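Local coordinates for protein GEO10716p1 (Drosophila melanogaster, PDB 7BTG) that probably removes phosphate from arginine residues of proteins, as an arginine phosphatase of the low molecular weight protein tyrosine phosphatase family, at residues A[13-18]-A[64-69]; A[6-11]-A[123-128]; A[38-43]-A[90-95]. The protein carries 1 engineered substitution. One frame throughout, in Å; residues are numbered along the deposited sequence.

Contact 1: A[13-18]-A[64-69]. With PO4 (phosphate ion), chain C; PO4 (phosphate ion), chain B.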
loop_
_atom_site.group_PDB
_atom_site.type_symbol
_atom_site.label_atom_id
_atom_site.label_comp_id
_atom_site.label_asym_id
_atom_site.label_seq_id
_atom_site.Cartn_x
_atom_site.Cartn_y
_atom_site.Cartn_z
ATOM N N ARG A 13 -6.973 0.937 -2.400
ATOM C CA ARG A 13 -5.975 1.535 -1.517
ATOM C C ARG A 13 -4.551 1.194 -1.946
ATOM O O ARG A 13 -3.696 2.081 -2.026
ATOM C CB ARG A 13 -6.227 1.100 -0.069
ATOM C CG ARG A 13 -7.508 1.643 0.505
ATOM C CD ARG A 13 -7.876 0.914 1.778
ATOM N NE ARG A 13 -8.202 -0.479 1.472
ATOM C CZ ARG A 13 -8.499 -1.406 2.383
ATOM N NH1 ARG A 13 -8.517 -1.088 3.681
ATOM N NH2 ARG A 13 -8.773 -2.654 1.991
ATOM N N SER A 14 -4.266 -0.083 -2.201
ATOM C CA SER A 14 -2.886 -0.450 -2.475
ATOM C C SER A 14 -2.375 0.102 -3.810
ATOM O O SER A 14 -1.218 0.552 -3.870
ATOM C CB SER A 14 -2.676 -1.972 -2.389
ATOM O OG SER A 14 -3.707 -2.761 -2.975
ATOM N N PRO A 15 -3.158 0.108 -4.897
ATOM C CA PRO A 15 -2.625 0.717 -6.128
ATOM C C PRO A 15 -2.419 2.211 -5.987
ATOM O O PRO A 15 -1.481 2.761 -6.577
ATOM C CB PRO A 15 -3.690 0.393 -7.189
ATOM C CG PRO A 15 -4.493 -0.733 -6.618
ATOM C CD PRO A 15 -4.476 -0.522 -5.131
ATOM N N MET A 16 -3.270 2.887 -5.218
ATOM C CA MET A 16 -3.062 4.308 -4.974
ATOM C C MET A 16 -1.761 4.533 -4.207
ATOM O O MET A 16 -0.928 5.367 -4.591
ATOM C CB MET A 16 -4.255 4.887 -4.210
ATOM C CG MET A 16 -5.298 5.533 -5.095
ATOM S SD MET A 16 -6.553 6.378 -4.110
ATOM C CE MET A 16 -7.177 5.014 -3.144
ATOM N N ALA A 17 -1.565 3.778 -3.125
ATOM C CA ALA A 17 -0.316 3.857 -2.381
ATOM C C ALA A 17 0.887 3.582 -3.281
ATOM O O ALA A 17 1.905 4.282 -3.209
ATOM C CB ALA A 17 -0.355 2.873 -1.206
ATOM N N GLU A 18 0.790 2.568 -4.141
ATOM C CA GLU A 18 1.910 2.261 -5.022
ATOM C C GLU A 18 2.276 3.454 -5.893
ATOM O O GLU A 18 3.449 3.824 -5.999
ATOM C CB GLU A 18 1.587 1.063 -5.903
ATOM C CG GLU A 18 2.708 0.762 -6.880
ATOM C CD GLU A 18 2.345 -0.369 -7.804
ATOM O OE1 GLU A 18 1.324 -1.023 -7.533
ATOM O OE2 GLU A 18 3.075 -0.606 -8.791
ATOM N N THR A 64 -1.839 4.914 -12.903
ATOM C CA THR A 64 -1.476 3.552 -12.565
ATOM C C THR A 64 -1.925 2.608 -13.667
ATOM O O THR A 64 -3.020 2.740 -14.225
ATOM C CB THR A 64 -2.068 3.100 -11.246
ATOM O OG1 THR A 64 -1.951 1.674 -11.160
ATOM C CG2 THR A 64 -3.536 3.496 -11.144
ATOM N N ASN A 65 -1.047 1.645 -13.941
ATOM C CA ASN A 65 -1.180 0.556 -14.905
ATOM C C ASN A 65 -1.716 -0.737 -14.292
ATOM O O ASN A 65 -2.153 -1.636 -15.026
ATOM C CB ASN A 65 0.209 0.271 -15.481
ATOM C CG ASN A 65 1.298 0.363 -14.396
ATOM O OD1 ASN A 65 1.248 1.242 -13.507
ATOM N ND2 ASN A 65 2.284 -0.516 -14.474
ATOM N N HIS A 66 -1.725 -0.808 -12.966
ATOM C CA HIS A 66 -1.501 -2.034 -12.209
ATOM C C HIS A 66 -2.628 -3.041 -12.386
ATOM O O HIS A 66 -3.805 -2.700 -12.260
ATOM C CB HIS A 66 -1.349 -1.661 -10.728
ATOM C CG HIS A 66 -1.194 -2.827 -9.808
ATOM N ND1 HIS A 66 0.017 -3.444 -9.595
ATOM C CD2 HIS A 66 -2.091 -3.470 -9.023
ATOM C CE1 HIS A 66 -0.138 -4.423 -8.723
ATOM N NE2 HIS A 66 -1.406 -4.459 -8.357
ATOM N N LEU A 67 -2.269 -4.287 -12.668
ATOM C CA LEU A 67 -3.235 -5.377 -12.660
ATOM C C LEU A 67 -3.328 -5.972 -11.256
ATOM O O LEU A 67 -2.304 -6.328 -10.663
ATOM C CB LEU A 67 -2.827 -6.459 -13.662
ATOM C CG LEU A 67 -2.806 -6.146 -15.163
ATOM C CD1 LEU A 67 -2.087 -7.246 -15.944
ATOM C CD2 LEU A 67 -4.203 -5.936 -15.707
ATOM N N GLY A 68 -4.551 -6.124 -10.751
ATOM C CA GLY A 68 -4.741 -6.753 -9.454
ATOM C C GLY A 68 -4.138 -8.141 -9.394
ATOM O O GLY A 68 -4.323 -8.930 -10.323
ATOM N N ARG A 69 -3.372 -8.440 -8.348
ATOM C CA ARG A 69 -2.771 -9.757 -8.198
ATOM C C ARG A 69 -2.793 -10.160 -6.730
ATOM O O ARG A 69 -2.938 -9.330 -5.828
ATOM C CB ARG A 69 -1.323 -9.814 -8.738
ATOM C CG ARG A 69 -0.294 -9.075 -7.870
ATOM C CD ARG A 69 1.120 -9.232 -8.417
ATOM N NE ARG A 69 2.143 -8.630 -7.556
ATOM C CZ ARG A 69 2.694 -9.247 -6.509
ATOM N NH1 ARG A 69 2.308 -10.479 -6.179
ATOM N NH2 ARG A 69 3.631 -8.635 -5.783
HETATM P P PO4 C . 3.098 -2.416 -11.785
HETATM O O1 PO4 C . 4.499 -1.888 -12.009
HETATM O O2 PO4 C . 2.100 -1.278 -11.671
HETATM O O3 PO4 C . 2.712 -3.264 -12.970
HETATM O O4 PO4 C . 3.118 -3.326 -10.561
HETATM P P PO4 B . -8.952 -2.272 -1.768
HETATM O O1 PO4 B . -8.042 -2.651 -2.922
HETATM O O2 PO4 B . -10.353 -2.070 -2.284
HETATM O O3 PO4 B . -8.560 -0.972 -1.109
HETATM O O4 PO4 B . -8.903 -3.342 -0.679
#

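Contact 2: A[6-11]-A[123-128]. Engineered in segment 6-11: Ser7 (natural residue Cys). With PO4 (phosphate ion), chain B.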
loop_
_atom_site.group_PDB
_atom_site.type_symbol
_atom_site.label_atom_id
_atom_site.label_comp_id
_atom_site.label_asym_id
_atom_site.label_seq_id
_atom_site.Cartn_x
_atom_site.Cartn_y
_atom_site.Cartn_z
ATOM N N VAL A 6 -0.364 -3.566 0.537
ATOM C CA VAL A 6 -1.338 -4.653 0.524
ATOM C C VAL A 6 -2.695 -4.143 0.976
ATOM O O VAL A 6 -2.812 -3.503 2.028
ATOM C CB VAL A 6 -0.885 -5.839 1.384
ATOM C CG1 VAL A 6 -2.014 -6.898 1.471
ATOM C CG2 VAL A 6 0.341 -6.461 0.755
ATOM N N SER A 7 -3.716 -4.394 0.158
ATOM C CA SER A 7 -5.100 -4.138 0.512
ATOM C C SER A 7 -5.878 -5.407 0.219
ATOM O O SER A 7 -5.359 -6.326 -0.413
ATOM C CB SER A 7 -5.683 -2.939 -0.254
ATOM O OG SER A 7 -5.594 -3.089 -1.665
ATOM N N ILE A 8 -7.137 -5.479 0.668
ATOM C CA ILE A 8 -7.842 -6.744 0.481
ATOM C C ILE A 8 -8.095 -6.991 -1.001
ATOM O O ILE A 8 -7.829 -8.086 -1.513
ATOM C CB ILE A 8 -9.126 -6.811 1.333
ATOM C CG1 ILE A 8 -9.668 -8.232 1.284
ATOM C CG2 ILE A 8 -10.209 -5.840 0.875
ATOM C CD1 ILE A 8 -10.730 -8.511 2.282
ATOM N N GLY A 9 -8.493 -5.959 -1.740
ATOM C CA GLY A 9 -8.835 -6.172 -3.131
ATOM C C GLY A 9 -7.719 -5.905 -4.118
ATOM O O GLY A 9 -7.811 -6.332 -5.264
ATOM N N ASN A 10 -6.673 -5.178 -3.705
ATOM C CA ASN A 10 -5.617 -4.718 -4.615
ATOM C C ASN A 10 -6.211 -3.974 -5.807
ATOM O O ASN A 10 -5.804 -4.144 -6.956
ATOM C CB ASN A 10 -4.726 -5.864 -5.086
ATOM C CG ASN A 10 -3.493 -5.365 -5.809
ATOM O OD1 ASN A 10 -2.939 -6.045 -6.680
ATOM N ND2 ASN A 10 -3.071 -4.146 -5.471
ATOM N N THR A 11 -7.178 -3.119 -5.510
ATOM C CA THR A 11 -7.897 -2.382 -6.536
ATOM C C THR A 11 -8.189 -0.946 -6.140
ATOM O O THR A 11 -8.476 -0.140 -7.025
ATOM C CB THR A 11 -9.220 -3.107 -6.875
ATOM O OG1 THR A 11 -9.954 -2.389 -7.869
ATOM C CG2 THR A 11 -10.090 -3.282 -5.629
ATOM N N ILE A 123 -6.745 2.813 7.420
ATOM C CA ILE A 123 -7.094 3.267 6.084
ATOM C C ILE A 123 -8.209 2.371 5.565
ATOM O O ILE A 123 -7.963 1.227 5.181
ATOM C CB ILE A 123 -5.864 3.266 5.177
ATOM C CG1 ILE A 123 -4.755 4.006 5.915
ATOM C CG2 ILE A 123 -6.187 3.927 3.872
ATOM C CD1 ILE A 123 -3.601 4.433 5.090
ATOM N N GLU A 124 -9.433 2.892 5.551
ATOM C CA GLU A 124 -10.625 2.108 5.249
ATOM C C GLU A 124 -10.779 1.845 3.758
ATOM O O GLU A 124 -10.471 2.696 2.917
ATOM C CB GLU A 124 -11.885 2.822 5.741
ATOM C CG GLU A 124 -11.818 3.343 7.172
ATOM C CD GLU A 124 -12.058 2.258 8.212
ATOM O OE1 GLU A 124 -11.523 1.132 8.038
ATOM O OE2 GLU A 124 -12.794 2.531 9.195
ATOM N N ASP A 125 -11.290 0.651 3.440
ATOM C CA ASP A 125 -11.625 0.232 2.079
ATOM C C ASP A 125 -12.673 1.156 1.470
ATOM O O ASP A 125 -13.805 1.188 1.961
ATOM C CB ASP A 125 -12.161 -1.202 2.078
ATOM C CG ASP A 125 -12.311 -1.762 0.680
ATOM O OD1 ASP A 125 -12.182 -0.999 -0.312
ATOM O OD2 ASP A 125 -12.541 -2.976 0.568
ATOM N N PRO A 126 -12.353 1.904 0.413
ATOM C CA PRO A 126 -13.351 2.777 -0.225
ATOM C C PRO A 126 -14.195 2.109 -1.296
ATOM O O PRO A 126 -15.096 2.765 -1.820
ATOM C CB PRO A 126 -12.474 3.864 -0.865
ATOM C CG PRO A 126 -11.248 3.127 -1.283
ATOM C CD PRO A 126 -11.019 2.077 -0.187
ATOM N N TYR A 127 -13.916 0.840 -1.620
ATOM C CA TYR A 127 -14.561 0.150 -2.741
ATOM C C TYR A 127 -16.073 0.334 -2.756
ATOM O O TYR A 127 -16.658 0.598 -3.810
ATOM C CB TYR A 127 -14.224 -1.345 -2.698
ATOM C CG TYR A 127 -14.582 -2.130 -3.950
ATOM C CD1 TYR A 127 -15.838 -2.726 -4.098
ATOM C CD2 TYR A 127 -13.661 -2.298 -4.966
ATOM C CE1 TYR A 127 -16.162 -3.451 -5.253
ATOM C CE2 TYR A 127 -13.978 -3.018 -6.118
ATOM C CZ TYR A 127 -15.228 -3.589 -6.251
ATOM O OH TYR A 127 -15.514 -4.290 -7.395
ATOM N N PHE A 128 -16.722 0.207 -1.604
ATOM C CA PHE A 128 -18.179 0.172 -1.517
ATOM C C PHE A 128 -18.764 1.463 -0.962
ATOM O O PHE A 128 -19.963 1.522 -0.674
ATOM C CB PHE A 128 -18.614 -0.993 -0.633
ATOM C CG PHE A 128 -17.974 -0.959 0.724
ATOM C CD1 PHE A 128 -16.805 -1.664 0.968
ATOM C CD2 PHE A 128 -18.515 -0.193 1.737
ATOM C CE1 PHE A 128 -16.206 -1.616 2.204
ATOM C CE2 PHE A 128 -17.915 -0.131 2.979
ATOM C CZ PHE A 128 -16.752 -0.849 3.213
HETATM P P PO4 B . -8.952 -2.272 -1.768
HETATM O O1 PO4 B . -8.042 -2.651 -2.922
HETATM O O2 PO4 B . -10.353 -2.070 -2.284
HETATM O O3 PO4 B . -8.560 -0.972 -1.109
HETATM O O4 PO4 B . -8.903 -3.342 -0.679
#

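Contact 3: A[38-43]-A[90-95]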
loop_
_atom_site.group_PDB
_atom_site.type_symbol
_atom_site.label_atom_id
_atom_site.label_comp_id
_atom_site.label_asym_id
_atom_site.label_seq_id
_atom_site.Cartn_x
_atom_site.Cartn_y
_atom_site.Cartn_z
ATOM N N ALA A 38 -0.190 -5.661 -3.988
ATOM C CA ALA A 38 -0.799 -6.975 -4.106
ATOM C C ALA A 38 -2.001 -7.030 -3.171
ATOM O O ALA A 38 -2.231 -6.114 -2.371
ATOM C CB ALA A 38 0.220 -8.080 -3.802
ATOM N N GLY A 39 -2.758 -8.137 -3.254
ATOM C CA GLY A 39 -4.021 -8.254 -2.547
ATOM C C GLY A 39 -4.173 -9.597 -1.861
ATOM O O GLY A 39 -3.314 -10.469 -1.961
ATOM N N LEU A 40 -5.295 -9.743 -1.162
ATOM C CA LEU A 40 -5.558 -10.912 -0.330
ATOM C C LEU A 40 -6.796 -11.711 -0.765
ATOM O O LEU A 40 -7.217 -12.620 -0.042
ATOM C CB LEU A 40 -5.680 -10.459 1.131
ATOM C CG LEU A 40 -4.459 -9.682 1.669
ATOM C CD1 LEU A 40 -4.772 -8.972 2.938
ATOM C CD2 LEU A 40 -3.243 -10.601 1.895
ATOM N N ARG A 41 -7.401 -11.391 -1.915
ATOM C CA ARG A 41 -8.571 -12.100 -2.429
ATOM C C ARG A 41 -8.501 -12.125 -3.947
ATOM O O ARG A 41 -7.896 -11.252 -4.569
ATOM C CB ARG A 41 -9.907 -11.449 -2.022
ATOM C CG ARG A 41 -10.173 -11.304 -0.533
ATOM C CD ARG A 41 -10.555 -12.615 0.143
ATOM N NE ARG A 41 -10.918 -12.342 1.522
ATOM C CZ ARG A 41 -10.026 -12.178 2.498
ATOM N NH1 ARG A 41 -8.732 -12.285 2.236
ATOM N NH2 ARG A 41 -10.419 -11.907 3.732
ATOM N N SER A 42 -9.147 -13.124 -4.554
ATOM C CA SER A 42 -9.166 -13.164 -6.017
ATOM C C SER A 42 -10.205 -12.224 -6.637
ATOM O O SER A 42 -10.251 -12.131 -7.861
ATOM C CB SER A 42 -9.422 -14.590 -6.506
ATOM O OG SER A 42 -10.681 -15.032 -6.035
ATOM N N TRP A 43 -10.989 -11.501 -5.823
ATOM C CA TRP A 43 -12.165 -10.768 -6.289
ATOM C C TRP A 43 -11.862 -9.893 -7.499
ATOM O O TRP A 43 -12.456 -10.057 -8.570
ATOM C CB TRP A 43 -12.728 -9.907 -5.152
ATOM C CG TRP A 43 -13.144 -10.688 -3.947
ATOM C CD1 TRP A 43 -13.459 -12.022 -3.899
ATOM C CD2 TRP A 43 -13.282 -10.193 -2.610
ATOM N NE1 TRP A 43 -13.799 -12.374 -2.622
ATOM C CE2 TRP A 43 -13.688 -11.279 -1.807
ATOM C CE3 TRP A 43 -13.102 -8.938 -2.013
ATOM C CZ2 TRP A 43 -13.922 -11.149 -0.440
ATOM C CZ3 TRP A 43 -13.327 -8.813 -0.641
ATOM C CH2 TRP A 43 -13.736 -9.906 0.121
ATOM N N LEU A 90 -3.435 -6.793 8.157
ATOM C CA LEU A 90 -2.239 -7.061 8.950
ATOM C C LEU A 90 -2.267 -8.473 9.523
ATOM O O LEU A 90 -1.292 -9.218 9.400
ATOM C CB LEU A 90 -2.105 -6.032 10.078
ATOM C CG LEU A 90 -0.812 -6.038 10.894
ATOM C CD1 LEU A 90 0.357 -5.725 10.012
ATOM C CD2 LEU A 90 -0.909 -4.993 12.041
ATOM N N LEU A 91 -3.386 -8.858 10.140
ATOM C CA LEU A 91 -3.476 -10.175 10.767
ATOM C C LEU A 91 -3.353 -11.290 9.741
ATOM O O LEU A 91 -2.711 -12.310 10.011
ATOM C CB LEU A 91 -4.787 -10.326 11.539
ATOM C CG LEU A 91 -4.921 -9.514 12.817
ATOM C CD1 LEU A 91 -5.984 -10.133 13.697
ATOM C CD2 LEU A 91 -3.598 -9.453 13.533
ATOM N N GLU A 92 -3.967 -11.121 8.563
ATOM C CA GLU A 92 -3.849 -12.159 7.553
ATOM C C GLU A 92 -2.420 -12.245 7.051
ATOM O O GLU A 92 -1.921 -13.345 6.775
ATOM C CB GLU A 92 -4.812 -11.908 6.392
ATOM C CG GLU A 92 -6.276 -11.858 6.813
ATOM C CD GLU A 92 -7.247 -11.778 5.640
ATOM O OE1 GLU A 92 -6.821 -11.912 4.478
ATOM O OE2 GLU A 92 -8.454 -11.612 5.896
ATOM N N LEU A 93 -1.735 -11.092 6.948
ATOM C CA LEU A 93 -0.356 -11.111 6.469
ATOM C C LEU A 93 0.576 -11.672 7.525
ATOM O O LEU A 93 1.577 -12.317 7.193
ATOM C CB LEU A 93 0.102 -9.711 6.072
ATOM C CG LEU A 93 -0.408 -9.040 4.802
ATOM C CD1 LEU A 93 -0.052 -7.559 4.829
ATOM C CD2 LEU A 93 0.176 -9.699 3.549
ATOM N N GLU A 94 0.271 -11.433 8.797
ATOM C CA GLU A 94 1.089 -12.013 9.847
ATOM C C GLU A 94 0.922 -13.533 9.907
ATOM O O GLU A 94 1.914 -14.255 10.012
ATOM C CB GLU A 94 0.761 -11.329 11.172
ATOM C CG GLU A 94 1.513 -10.012 11.305
ATOM C CD GLU A 94 0.999 -9.141 12.417
ATOM O OE1 GLU A 94 -0.120 -9.370 12.914
ATOM O OE2 GLU A 94 1.731 -8.229 12.812
ATOM N N HIS A 95 -0.316 -14.041 9.842
ATOM C CA HIS A 95 -0.520 -15.487 9.726
ATOM C C HIS A 95 0.210 -16.037 8.516
ATOM O O HIS A 95 0.882 -17.068 8.605
ATOM C CB HIS A 95 -2.011 -15.838 9.619
ATOM C CG HIS A 95 -2.732 -15.889 10.934
ATOM N ND1 HIS A 95 -3.026 -14.764 11.664
ATOM C CD2 HIS A 95 -3.222 -16.935 11.643
ATOM C CE1 HIS A 95 -3.666 -15.106 12.768
ATOM N NE2 HIS A 95 -3.795 -16.420 12.784
#

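Contact 1: A[13-18]-A[64-69]
Glu18 lays one carboxylate oxygen over a face of the His66 ring, with OE1 3.4 Å from ND1 at an angle too poor for a hydrogen bond. The carboxylate and ring planes stand 83° apart, so a single oxygen does the touching. With CG anti to the backbone N (chi1 177°) and an extended chain, Glu18 carries its acid from the helix to the ring, where OE1 is hydrogen-bonded to Ser37 and OE2 is salt-bridged to Lys22. NE2 of His66 is held by Asn10 OD1, which fixes the ring's rotation from the other end, while Pro15 CG approaches CD2 obliquely at 4.4 Å. All three touching residues are buried.

The solvent side is looser: at the edge of the same ring, ND1 donates a long 3.3 Å hydrogen bond to O4 of a phosphate ion, probably from the crystallisation liquor, and exposed Asn65 brings ND2 to 2.9 Å from the same ion's O2. Thr64 OG1 accepts a hydrogen bond from the backbone N of His66 in an ST turn.

At the start of the helix, Arg13 closes the family's phosphate-binding P-loop. The O3 of a second phosphate accepts from the backbone N of Arg13 and, at 2.7 Å, from NE; NH2 donates to O4 at 2.8 Å, so the ion meets the edge of the guanidinium with NE and NH2. NH1 pairs with Asp86. With an alanine here, the phosphate would probably lose two of its donors and Asp86 its salt-bridge mate.

The contact thus ties the start of helix 13-27 to the loop between helices 51-58 and 73-78, with strand 34-39 backing His66 and helix 51-58 packing on Thr64.

Contact 2: A[6-11]-A[123-128]
Asp125 and Tyr127 reach from the 123-128 loop to Ile8 and Thr11 of the P-loop, with a phosphate ion lying between the two segments. The loop is anchored first by Ile123, whose carbonyl oxygen accepts a hydrogen bond from Arg13 NH1 and whose side chain packs on helix 133-154 through Ala138 and Ile142.

Asp125 comes next. Its OD2 lies 3.7 Å from Ile8 CG2, the two side chains crossing at about a right angle, while OD1 is directed to the phosphate, 2.9 Å from its O2. CG anti to the backbone N (chi1 -171°) brings the carboxylate up beside the ion. OD1 also accepts a hydrogen bond from the backbone N of Tyr127 at 2.8 Å, closing an Asx turn; the donor arrives from above the carboxylate plane, 45° out of it, and so steadies the group. Pro126 follows, bringing CD to 4.0 Å from phosphate O3 and packing against Arg13 and Phe135.

Tyr127 then leans its ring toward the P-loop, where Thr11 CG2 meets CD2 obliquely at 3.8 Å. The hydroxyl extends beyond this contact to hydrogen-bond with Asn44.

On the P-loop side, Thr11 N gives a nearly straight 2.8 Å bond to phosphate O1 and Gly9 N one of 2.9 Å to O4; Arg13 and Cys12 add further donors. Ser7, an engineered replacement for cysteine, places OG 2.8 Å from phosphate O1.

Direct contact between the segments is slight and mostly methyl against oxygen or ring, so the phosphate does much of the bridging. N-H groups cradle it on one side and a carboxylate faces it on the other, consistent with Asp125 being the counterpart of the general acid of low molecular weight phosphatases, across the ion from the position of their nucleophilic cysteine.

Contact 3: A[38-43]-A[90-95]
Leu40 presses its CD2 methyl against CD2 of Leu93, 3.9 Å away, the two side chains meeting at about a right angle. The same leucine also crosses the acid of Glu92 at a slant: its CB is 3.8 Å and its CD1 3.9 Å from OE1, so one carboxylate oxygen rests on the hydrocarbon flank of the loop residue.

Polar atoms take over at the more exposed side. Arg41 grips Glu92 end-on in a bidentate salt bridge, NH1 to OE1 at 3.0 Å and NH2 to OE2 at 2.9 Å. Both bonds are almost straight, both use the syn lone pairs of the carboxylate, and the two flat groups are nearly coplanar, 10° apart. Glu92 sends CG anti to its carbonyl carbon (chi1 -59°) and then runs extended, which delivers the acid from the helix surface to the loop; Arg41 instead bends at chi2 (-75°), folding back so that the NH1/NH2 edge of its guanidinium is turned to the helix.

That bend is held from within the loop. NH1 donates a further bond of 2.8 Å to the backbone oxygen of Leu40, from above the carbonyl plane yet within the guanidinium plane, so NH1 serves two acceptors and the group's rotation is fixed. At the base of the same side chain, CB of Arg41 sits 3.6 Å above the centre of the Trp43 ring.

This is helix-on-sheet packing in a parallel alpha/beta fold: helix 87-99 rests on the four-stranded sheet, and the salt bridge ties it to the loop after edge strand 34-39. Leu93 reaches down to Val6, Ile82, Ala84 and Ile108 of the three other strands, while Leu40 covers Val6 and Ile71 and bonds by its backbone to Ile8 of the P-loop, which follows strand 2-7.

Contact 1 is buried, whereas contacts 2 and 3 run from sheltered residues out to more exposed ones. Contacts 1 and 2 share the phosphate at the P-loop: 6-11 supplies its cradle and 13-18 its closing arginine, with Asn10 hydrogen-bonded to His66 as a second link. Contact 3 stands apart from the ion, yet its loop is hydrogen-bonded to Ile8, which follows strand 2-7, the neighbour of strand 34-39 in the sheet. Chemistry follows place: contact 1 sets an acid over a ring among buried polar partners, contact 2 works largely through a bound anion, and contact 3 combines leucine packing at the sheet with a peripheral salt bridge.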